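Local coordinates for benzoate transport porin BenP (Acinetobacter baumannii AB307-0294, PDB 5DL8), which probably forms an outer-membrane beta-barrel channel of the OprD porin family for the uptake of small molecules such as benzoate, at residues H278-G283 with V323-D328; M339-Y344 with N362-Y367; I382-N387 with E396-V401. All coordinates share one frame; numbering follows the deposited sequence. Where two conformers were deposited one is given.

Interaction 1: residues H278-G283 with V323-D328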
loop_
_atom_site.group_PDB
_atom_site.type_symbol
_atom_site.label_atom_id
_atom_site.label_comp_id
_atom_site.label_asym_id
_atom_site.label_seq_id
_atom_site.Cartn_x
_atom_site.Cartn_y
_atom_site.Cartn_z
ATOM N N HIS A 278 15.102 19.930 2.134
ATOM C CA HIS A 278 14.790 19.525 0.764
ATOM C C HIS A 278 15.038 18.076 0.566
ATOM O O HIS A 278 16.023 17.535 1.143
ATOM C CB HIS A 278 15.723 20.221 -0.213
ATOM C CG HIS A 278 15.869 21.680 0.017
ATOM N ND1 HIS A 278 15.215 22.603 -0.755
ATOM C CD2 HIS A 278 16.650 22.377 0.867
ATOM C CE1 HIS A 278 15.592 23.816 -0.401
ATOM N NE2 HIS A 278 16.475 23.700 0.572
ATOM N N THR A 279 14.270 17.512 -0.362
ATOM C CA THR A 279 14.382 16.088 -0.846
ATOM C C THR A 279 14.323 16.104 -2.395
ATOM O O THR A 279 13.475 16.791 -2.959
ATOM C CB THR A 279 13.247 15.230 -0.260
ATOM O OG1 THR A 279 13.398 15.135 1.149
ATOM C CG2 THR A 279 13.301 13.758 -0.803
ATOM N N PHE A 280 15.250 15.437 -3.101
ATOM C CA PHE A 280 15.221 15.345 -4.580
ATOM C C PHE A 280 15.448 13.886 -4.933
ATOM O O PHE A 280 16.414 13.247 -4.501
ATOM C CB PHE A 280 16.261 16.262 -5.291
ATOM C CG PHE A 280 16.098 16.376 -6.859
ATOM C CD1 PHE A 280 15.184 17.268 -7.454
ATOM C CD2 PHE A 280 16.944 15.675 -7.746
ATOM C CE1 PHE A 280 15.086 17.399 -8.847
ATOM C CE2 PHE A 280 16.812 15.812 -9.130
ATOM C CZ PHE A 280 15.897 16.664 -9.676
ATOM N N GLY A 281 14.578 13.360 -5.765
ATOM C CA GLY A 281 14.704 11.928 -6.197
ATOM C C GLY A 281 14.646 11.806 -7.710
ATOM O O GLY A 281 13.982 12.642 -8.431
ATOM N N LEU A 282 15.403 10.820 -8.217
ATOM C CA LEU A 282 15.301 10.382 -9.607
ATOM C C LEU A 282 15.163 8.892 -9.596
ATOM O O LEU A 282 15.942 8.200 -8.915
ATOM C CB LEU A 282 16.591 10.667 -10.419
ATOM C CG LEU A 282 17.087 12.070 -10.558
ATOM C CD1 LEU A 282 18.594 12.175 -10.955
ATOM C CD2 LEU A 282 16.154 12.691 -11.575
ATOM N N GLY A 283 14.253 8.369 -10.437
ATOM C CA GLY A 283 14.161 6.944 -10.604
ATOM C C GLY A 283 13.909 6.524 -12.058
ATOM O O GLY A 283 13.430 7.331 -12.910
ATOM N N VAL A 323 10.827 11.673 -11.260
ATOM C CA VAL A 323 11.512 12.787 -10.634
ATOM C C VAL A 323 10.674 13.249 -9.454
ATOM O O VAL A 323 9.422 13.298 -9.575
ATOM C CB VAL A 323 11.596 13.983 -11.578
ATOM C CG1 VAL A 323 12.430 15.095 -10.964
ATOM C CG2 VAL A 323 12.206 13.597 -12.885
ATOM N N MET A 324 11.344 13.704 -8.395
ATOM C CA MET A 324 10.703 14.049 -7.166
ATOM C C MET A 324 11.420 15.280 -6.517
ATOM O O MET A 324 12.673 15.280 -6.453
ATOM C CB MET A 324 10.808 12.848 -6.254
ATOM C CG MET A 324 9.933 11.627 -6.580
ATOM S SD MET A 324 10.900 10.142 -6.836
ATOM C CE MET A 324 9.703 8.927 -7.325
ATOM N N TYR A 325 10.647 16.311 -6.088
ATOM C CA TYR A 325 11.152 17.381 -5.257
ATOM C C TYR A 325 10.237 17.618 -4.067
ATOM O O TYR A 325 9.022 17.654 -4.243
ATOM C CB TYR A 325 11.417 18.667 -6.007
ATOM C CG TYR A 325 11.832 19.810 -5.019
ATOM C CD1 TYR A 325 13.073 19.764 -4.389
ATOM C CD2 TYR A 325 10.901 20.853 -4.624
ATOM C CE1 TYR A 325 13.462 20.734 -3.478
ATOM C CE2 TYR A 325 11.244 21.833 -3.700
ATOM C CZ TYR A 325 12.548 21.804 -3.140
ATOM O OH TYR A 325 12.970 22.772 -2.198
ATOM N N GLY A 326 10.806 17.744 -2.863
ATOM C CA GLY A 326 10.049 17.790 -1.571
ATOM C C GLY A 326 10.613 18.942 -0.685
ATOM O O GLY A 326 11.817 19.097 -0.608
ATOM N N TYR A 327 9.756 19.730 -0.014
ATOM C CA TYR A 327 10.243 20.658 1.001
ATOM C C TYR A 327 9.442 20.533 2.267
ATOM O O TYR A 327 8.159 20.595 2.249
ATOM C CB TYR A 327 10.294 22.091 0.554
ATOM C CG TYR A 327 11.121 22.945 1.547
ATOM C CD1 TYR A 327 12.507 22.870 1.574
ATOM C CD2 TYR A 327 10.497 23.891 2.479
ATOM C CE1 TYR A 327 13.288 23.620 2.480
ATOM C CE2 TYR A 327 11.296 24.631 3.357
ATOM C CZ TYR A 327 12.694 24.486 3.343
ATOM O OH TYR A 327 13.473 25.175 4.259
ATOM N N ASP A 328 10.198 20.378 3.367
ATOM C CA ASP A 328 9.632 20.334 4.685
ATOM C C ASP A 328 9.757 21.768 5.265
ATOM O O ASP A 328 10.891 22.231 5.538
ATOM C CB ASP A 328 10.285 19.300 5.641
ATOM C CG ASP A 328 9.572 19.310 7.038
ATOM O OD1 ASP A 328 8.951 20.348 7.378
ATOM O OD2 ASP A 328 9.587 18.315 7.752
#

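Interaction 2: residues M339-Y344 with N362-Y367. With C8E ((hydroxyethyloxy)tri(ethyloxy)octane), chain C.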
loop_
_atom_site.group_PDB
_atom_site.type_symbol
_atom_site.label_atom_id
_atom_site.label_comp_id
_atom_site.label_asym_id
_atom_site.label_seq_id
_atom_site.Cartn_x
_atom_site.Cartn_y
_atom_site.Cartn_z
ATOM N N MET A 339 5.244 18.007 -1.493
ATOM C CA MET A 339 5.956 17.105 -2.408
ATOM C C MET A 339 5.336 17.094 -3.807
ATOM O O MET A 339 4.107 16.975 -3.983
ATOM C CB MET A 339 6.081 15.703 -1.811
ATOM C CG MET A 339 6.892 14.821 -2.750
ATOM S SD MET A 339 7.474 13.265 -2.098
ATOM C CE MET A 339 8.808 14.021 -1.080
ATOM N N VAL A 340 6.169 17.274 -4.803
ATOM C CA VAL A 340 5.785 17.183 -6.207
ATOM C C VAL A 340 6.564 15.975 -6.891
ATOM O O VAL A 340 7.825 15.819 -6.739
ATOM C CB VAL A 340 6.232 18.481 -6.868
ATOM C CG1 VAL A 340 5.969 18.456 -8.345
ATOM C CG2 VAL A 340 5.449 19.645 -6.224
ATOM N N LYS A 341 5.888 15.173 -7.647
ATOM C CA LYS A 341 6.482 14.014 -8.405
ATOM C C LYS A 341 5.956 14.085 -9.850
ATOM O O LYS A 341 4.829 14.512 -10.009
ATOM C CB LYS A 341 5.981 12.728 -7.853
ATOM C CG LYS A 341 6.147 12.657 -6.384
ATOM C CD LYS A 341 5.683 11.278 -5.875
ATOM C CE LYS A 341 5.867 11.122 -4.368
ATOM N NZ LYS A 341 5.108 9.875 -4.020
ATOM N N TYR A 342 6.783 13.762 -10.840
ATOM C CA TYR A 342 6.460 13.742 -12.262
ATOM C C TYR A 342 7.049 12.425 -12.876
ATOM O O TYR A 342 8.180 12.154 -12.613
ATOM C CB TYR A 342 7.105 14.917 -13.004
ATOM C CG TYR A 342 6.621 15.142 -14.462
ATOM C CD1 TYR A 342 5.464 15.929 -14.677
ATOM C CD2 TYR A 342 7.315 14.645 -15.632
ATOM C CE1 TYR A 342 4.972 16.199 -15.953
ATOM C CE2 TYR A 342 6.833 14.952 -16.956
ATOM C CZ TYR A 342 5.647 15.727 -17.087
ATOM O OH TYR A 342 4.997 16.149 -18.274
ATOM N N VAL A 343 6.275 11.656 -13.625
ATOM C CA VAL A 343 6.680 10.456 -14.309
ATOM C C VAL A 343 6.272 10.523 -15.764
ATOM O O VAL A 343 5.150 10.894 -16.085
ATOM C CB VAL A 343 6.029 9.226 -13.664
ATOM C CG1 VAL A 343 6.556 7.879 -14.155
ATOM C CG2 VAL A 343 6.284 9.238 -12.208
ATOM N N TYR A 344 7.190 10.127 -16.657
ATOM C CA TYR A 344 6.919 9.894 -18.046
ATOM C C TYR A 344 7.215 8.418 -18.336
ATOM O O TYR A 344 8.206 7.887 -17.861
ATOM C CB TYR A 344 7.798 10.807 -18.888
ATOM C CG TYR A 344 7.794 10.554 -20.385
ATOM C CD1 TYR A 344 6.844 11.141 -21.176
ATOM C CD2 TYR A 344 8.775 9.780 -21.010
ATOM C CE1 TYR A 344 6.819 10.952 -22.557
ATOM C CE2 TYR A 344 8.779 9.612 -22.416
ATOM C CZ TYR A 344 7.757 10.180 -23.161
ATOM O OH TYR A 344 7.664 10.084 -24.522
ATOM N N ASN A 362 1.895 14.484 -9.536
ATOM C CA ASN A 362 1.303 14.459 -8.225
ATOM C C ASN A 362 1.792 15.692 -7.423
ATOM O O ASN A 362 3.028 15.931 -7.357
ATOM C CB ASN A 362 1.853 13.253 -7.395
ATOM C CG ASN A 362 1.519 11.874 -7.955
ATOM O OD1 ASN A 362 0.752 11.718 -8.888
ATOM N ND2 ASN A 362 2.027 10.859 -7.286
ATOM N N VAL A 363 0.874 16.332 -6.703
ATOM C CA VAL A 363 1.196 17.364 -5.710
ATOM C C VAL A 363 0.567 16.900 -4.358
ATOM O O VAL A 363 -0.561 16.465 -4.357
ATOM C CB VAL A 363 0.628 18.771 -6.144
ATOM C CG1 VAL A 363 0.897 19.840 -5.069
ATOM C CG2 VAL A 363 1.249 19.253 -7.453
ATOM N N ILE A 364 1.337 16.883 -3.255
ATOM C CA ILE A 364 0.945 16.353 -1.934
ATOM C C ILE A 364 1.319 17.448 -0.935
ATOM O O ILE A 364 2.548 17.842 -0.810
ATOM C CB ILE A 364 1.724 15.088 -1.657
ATOM C CG1 ILE A 364 1.519 14.064 -2.806
ATOM C CG2 ILE A 364 1.392 14.470 -0.292
ATOM C CD1 ILE A 364 2.704 13.147 -2.942
ATOM N N LEU A 365 0.277 17.987 -0.283
ATOM C CA LEU A 365 0.395 19.033 0.705
ATOM C C LEU A 365 -0.073 18.418 2.067
ATOM O O LEU A 365 -1.108 17.775 2.087
ATOM C CB LEU A 365 -0.487 20.268 0.290
ATOM C CG LEU A 365 -0.102 20.947 -1.077
ATOM C CD1 LEU A 365 -0.806 22.298 -1.289
ATOM C CD2 LEU A 365 1.406 21.197 -1.232
ATOM N N ASN A 366 0.747 18.529 3.147
ATOM C CA ASN A 366 0.402 18.061 4.474
ATOM C C ASN A 366 0.502 19.220 5.449
ATOM O O ASN A 366 1.467 19.946 5.354
ATOM C CB ASN A 366 1.270 16.925 4.962
ATOM C CG ASN A 366 0.995 15.679 4.193
ATOM O OD1 ASN A 366 -0.140 15.091 4.206
ATOM N ND2 ASN A 366 1.995 15.290 3.417
ATOM N N TYR A 367 -0.510 19.423 6.294
ATOM C CA TYR A 367 -0.472 20.449 7.326
ATOM C C TYR A 367 -0.918 19.776 8.627
ATOM O O TYR A 367 -2.069 19.364 8.712
ATOM C CB TYR A 367 -1.334 21.675 7.027
ATOM C CG TYR A 367 -1.102 22.741 8.093
ATOM C CD1 TYR A 367 0.188 23.357 8.285
ATOM C CD2 TYR A 367 -2.028 23.032 8.988
ATOM C CE1 TYR A 367 0.412 24.303 9.273
ATOM C CE2 TYR A 367 -1.789 23.959 9.945
ATOM C CZ TYR A 367 -0.569 24.602 10.090
ATOM O OH TYR A 367 -0.428 25.549 11.133
HETATM O O12 C8E C . -5.831 26.630 7.563
HETATM C C13 C8E C . -5.876 26.605 8.974
HETATM C C14 C8E C . -4.613 27.233 9.583
HETATM O O15 C8E C . -4.894 27.689 10.934
HETATM C C16 C8E C . -3.924 27.481 11.973
HETATM C C17 C8E C . -2.748 28.426 11.752
HETATM O O18 C8E C . -1.883 28.398 12.912
HETATM C C19 C8E C . -0.573 28.905 12.555
HETATM C C20 C8E C . 0.159 29.427 13.787
HETATM O O21 C8E C . 0.154 28.415 14.809
#

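Interaction 3: residues I382-N387 with E396-V401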
loop_
_atom_site.group_PDB
_atom_site.type_symbol
_atom_site.label_atom_id
_atom_site.label_comp_id
_atom_site.label_asym_id
_atom_site.label_seq_id
_atom_site.Cartn_x
_atom_site.Cartn_y
_atom_site.Cartn_z
ATOM N N ILE A 382 -4.116 16.197 -2.188
ATOM C CA ILE A 382 -3.451 15.483 -3.231
ATOM C C ILE A 382 -4.068 15.824 -4.582
ATOM O O ILE A 382 -5.347 15.786 -4.786
ATOM C CB ILE A 382 -3.407 13.997 -2.950
ATOM C CG1 ILE A 382 -2.434 13.748 -1.832
ATOM C CG2 ILE A 382 -2.746 13.243 -4.128
ATOM C CD1 ILE A 382 -2.606 12.437 -1.118
ATOM N N ARG A 383 -3.208 16.225 -5.501
ATOM C CA ARG A 383 -3.624 16.539 -6.866
ATOM C C ARG A 383 -2.914 15.600 -7.855
ATOM O O ARG A 383 -1.661 15.583 -7.917
ATOM C CB ARG A 383 -3.365 18.036 -7.252
ATOM C CG ARG A 383 -3.572 18.404 -8.715
ATOM C CD ARG A 383 -5.059 18.368 -9.032
ATOM N NE ARG A 383 -5.310 18.491 -10.496
ATOM C CZ ARG A 383 -6.525 18.670 -11.058
ATOM N NH1 ARG A 383 -7.615 18.791 -10.327
ATOM N NH2 ARG A 383 -6.639 18.720 -12.353
ATOM N N ILE A 384 -3.695 14.855 -8.638
ATOM C CA ILE A 384 -3.177 13.993 -9.697
ATOM C C ILE A 384 -3.610 14.477 -11.053
ATOM O O ILE A 384 -4.802 14.839 -11.270
ATOM C CB ILE A 384 -3.617 12.564 -9.430
ATOM C CG1 ILE A 384 -2.925 12.052 -8.131
ATOM C CG2 ILE A 384 -3.166 11.592 -10.561
ATOM C CD1 ILE A 384 -3.856 11.072 -7.508
ATOM N N ASP A 385 -2.660 14.637 -11.938
ATOM C CA ASP A 385 -2.922 14.850 -13.382
ATOM C C ASP A 385 -2.215 13.744 -14.210
ATOM O O ASP A 385 -0.925 13.681 -14.244
ATOM C CB ASP A 385 -2.437 16.246 -13.899
ATOM C CG ASP A 385 -3.222 17.400 -13.258
ATOM O OD1 ASP A 385 -4.281 17.760 -13.879
ATOM O OD2 ASP A 385 -2.797 17.933 -12.179
ATOM N N TYR A 386 -3.055 13.000 -14.964
ATOM C CA TYR A 386 -2.658 11.929 -15.857
ATOM C C TYR A 386 -2.965 12.307 -17.263
ATOM O O TYR A 386 -4.063 12.688 -17.590
ATOM C CB TYR A 386 -3.404 10.643 -15.472
ATOM C CG TYR A 386 -3.166 9.457 -16.432
ATOM C CD1 TYR A 386 -1.923 8.771 -16.444
ATOM C CD2 TYR A 386 -4.143 9.061 -17.366
ATOM C CE1 TYR A 386 -1.690 7.707 -17.308
ATOM C CE2 TYR A 386 -3.889 8.004 -18.247
ATOM C CZ TYR A 386 -2.655 7.323 -18.202
ATOM O OH TYR A 386 -2.407 6.281 -19.035
ATOM N N ASN A 387 -2.019 12.091 -18.150
ATOM C CA ASN A 387 -2.256 12.226 -19.592
ATOM C C ASN A 387 -1.574 11.106 -20.402
ATOM O O ASN A 387 -0.475 10.711 -20.132
ATOM C CB ASN A 387 -1.775 13.590 -20.135
ATOM C CG ASN A 387 -2.478 14.810 -19.461
ATOM O OD1 ASN A 387 -3.420 15.412 -20.012
ATOM N ND2 ASN A 387 -1.977 15.206 -18.331
ATOM N N GLU A 396 -7.557 14.514 -10.796
ATOM C CA GLU A 396 -8.092 14.003 -9.581
ATOM C C GLU A 396 -7.666 14.845 -8.409
ATOM O O GLU A 396 -6.417 15.024 -8.211
ATOM C CB GLU A 396 -7.675 12.578 -9.318
ATOM C CG GLU A 396 -8.235 11.958 -8.047
ATOM C CD GLU A 396 -7.958 10.429 -7.892
ATOM O OE1 GLU A 396 -7.597 9.783 -8.875
ATOM O OE2 GLU A 396 -8.008 9.862 -6.787
ATOM N N ASP A 397 -8.685 15.264 -7.603
ATOM C CA ASP A 397 -8.495 15.898 -6.322
ATOM C C ASP A 397 -8.848 14.978 -5.160
ATOM O O ASP A 397 -9.854 14.289 -5.160
ATOM C CB ASP A 397 -9.345 17.188 -6.223
ATOM C CG ASP A 397 -9.061 18.145 -7.305
ATOM O OD1 ASP A 397 -8.020 18.770 -7.362
ATOM O OD2 ASP A 397 -9.877 18.312 -8.136
ATOM N N ARG A 398 -8.018 14.991 -4.128
ATOM C CA ARG A 398 -8.285 14.286 -2.885
ATOM C C ARG A 398 -7.983 15.226 -1.751
ATOM O O ARG A 398 -6.851 15.813 -1.731
ATOM C CB ARG A 398 -7.434 13.053 -2.739
ATOM C CG ARG A 398 -7.453 12.057 -3.936
ATOM C CD ARG A 398 -6.768 10.761 -3.546
ATOM N NE ARG A 398 -6.496 9.901 -4.677
ATOM C CZ ARG A 398 -5.395 9.125 -4.874
ATOM N NH1 ARG A 398 -4.346 8.951 -3.973
ATOM N NH2 ARG A 398 -5.352 8.450 -6.004
ATOM N N LEU A 399 -8.967 15.363 -0.856
ATOM C CA LEU A 399 -8.913 16.308 0.258
ATOM C C LEU A 399 -9.372 15.618 1.498
ATOM O O LEU A 399 -10.452 14.946 1.523
ATOM C CB LEU A 399 -9.811 17.557 0.014
ATOM C CG LEU A 399 -9.680 18.763 1.024
ATOM C CD1 LEU A 399 -8.275 19.458 1.109
ATOM C CD2 LEU A 399 -10.717 19.843 0.752
ATOM N N PHE A 400 -8.521 15.660 2.516
ATOM C CA PHE A 400 -8.741 14.846 3.717
ATOM C C PHE A 400 -8.627 15.738 4.926
ATOM O O PHE A 400 -7.678 16.573 4.989
ATOM C CB PHE A 400 -7.713 13.733 3.855
ATOM C CG PHE A 400 -7.742 12.684 2.728
ATOM C CD1 PHE A 400 -8.718 11.746 2.656
ATOM C CD2 PHE A 400 -6.718 12.633 1.765
ATOM C CE1 PHE A 400 -8.745 10.812 1.627
ATOM C CE2 PHE A 400 -6.671 11.675 0.742
ATOM C CZ PHE A 400 -7.694 10.748 0.673
ATOM N N VAL A 401 -9.545 15.560 5.884
ATOM C CA VAL A 401 -9.353 16.074 7.199
ATOM C C VAL A 401 -9.292 14.876 8.103
ATOM O O VAL A 401 -10.275 14.172 8.252
ATOM C CB VAL A 401 -10.493 16.971 7.685
ATOM C CG1 VAL A 401 -10.198 17.532 9.107
ATOM C CG2 VAL A 401 -10.773 18.096 6.689
#

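Interaction 1: residues H278-G283 with V323-D328
Four backbone hydrogen bonds stitch 278-283 to 323-328, two around Thr279 and Gly326 and two around Gly281 and Met324. The straightest runs from Gly281 N to Met324 O at 2.8 Å, with 164° at the hydrogen. Between these pairs the alpha hydrogens add weaker contacts, as from Phe280 CA to Met324 O at 3.2 Å.

The aromatic contacts gather where strand 278-288 begins and strand 319-328 ends. His278 turns its CG anti to its own carbonyl carbon (chi1 -47°), which brings ND1 to 2.7 Å from Tyr325 OH. That hydroxyl sits at the edge of the imidazole, near its plane, and either partner could be the donor. One face of the same ring receives the edge of Tyr327 in a T-shaped stack, with Tyr327 CE1 3.6 Å above the plane and over its centre. In this outer-membrane beta-barrel the cluster, exposed near the strand ends, is consistent with part of the aromatic girdle at the membrane interface.

Apolar packing continues along the face of Phe280, Leu282 and Val323. Phe280 and Val323 lie side by side, the ring tip CZ 4.0 Å from Val323 CG1. On the other face, Gly281 and Gly326 bring no side chains, and Met324, bent at chi2, turns its thioether down from the sheet, where SD still passes 4.2 Å from Gly281 C; the side chain also touches Leu270 and Asn307.

Interaction 2: residues M339-Y344 with N362-Y367
Asn362 enters the contact with its backbone doubly bonded to Lys341, N to O and O to N, both at 3.0 Å. The two bonds are similarly straight, 164° and 162° at the hydrogens, and both donors lie in the carbonyl planes of their acceptors. On the same face the Asn362 side chain, with CG anti to its carbonyl carbon, crosses Lys341 obliquely and lies against the methylenes of the extended lysine rather than its ammonium end.

Val363 follows on the opposite face, in a non-hydrogen-bonded pair with Val340. The two rise side by side from that face, Val340 CG2 4.4 Å from Val363 CG2, a loose apolar touch on what is probably the outer side of the wall. Beneath it the Val363 alpha hydrogen leans on Met339 O, while Val340 CA approaches Asn362 O to 3.2 Å. The alternation is that of an antiparallel hairpin in a transmembrane beta-barrel: Val340 and Val363 share one face, while Met339, Lys341, Asn362 and Ile364 share the other. On that second face Lys341 also reaches Asn307, a loop residue.

Ile364 closes the register by exchanging two bonds with Met339, of which Met339 N to Ile364 O is 2.8 Å long. Its CG1 stands beside the backbone N (chi1 -55°), and from there CD1 reaches across to Lys341 CE at 4.0 Å and more loosely to Met339 CB at 4.4 Å. Beyond this point, Asn366 bonds to Asn337 and Gln380 on the flanking strands. Tyr367 ends the segment beside a detergent molecule, its OH 3.6 Å from C19 of C8E.

Interaction 3: residues I382-N387 with E396-V401
The close-packed side of this hairpin holds Ile382, Ile384, Glu396 and Arg398, between strand 355-368 on one flank and strand 25-39 on the other. Four backbone hydrogen bonds join the pairs Ile382-Arg398 and Ile384-Glu396, the straightest from Ile384 N to Glu396 O at 177°. Ile384 sends CD1 over one face of the Arg398 guanidinium, 3.4 Å above its plane and offset toward the rim. At the edge of that guanidinium lies Glu396 OE2, only 2.6 Å from Arg398 NE; a second bond, from NH2, is weak. Glu396 OE1 forms a salt bridge with Arg37, so this buried carboxylate is held between two arginines.

The opposite, more exposed face trades packing for charge. Arg383 is bent at chi2 (71°), which swings its guanidinium between two aspartates. It grips Asp385 side-on, NE to OD2 at 3.1 Å and NH2 to OD1 at 3.0 Å, while NH1 turns to Asp397 OD1, also at 3.0 Å. The bonded oxygens lie in or near the guanidinium plane, yet each is met from above its own carboxylate plane, and the Asp397 carboxylate is tilted 46° to the guanidinium. Tyr381 OH also bonds to Asp397 OD1, fixing it from a second direction, and the side chain of Asp38, a calcium ligand, is about 6 Å from that of Asp397.

So both faces carry arginine-carboxylate networks: charge compensation would probably favour ionised acids, and Glu396 would probably offset the repulsion between Arg398 and the nearby Arg146.

How the interactions relate
Along the chain the three contacts come in series, none nesting in or crossing another. Interaction 1 closes the longest loop, bringing 323-328 back beside 278-283 after 39 intervening residues. Interaction 2 then closes the hairpin of strands 336-349 and 355-368, and interaction 3 the shorter hairpin of strands 377-388 and 394-406. Neighbours are sewn together by probable backbone hydrogen bonds: Tyr325 O to Val340 N joins interactions 1 and 2, and Val363 O to Arg383 N joins 2 and 3. Interactions 1 and 3 do not touch. Together they form six consecutive strands of the barrel wall, which strand 394-406 continues by pairing with the first strand, 25-39.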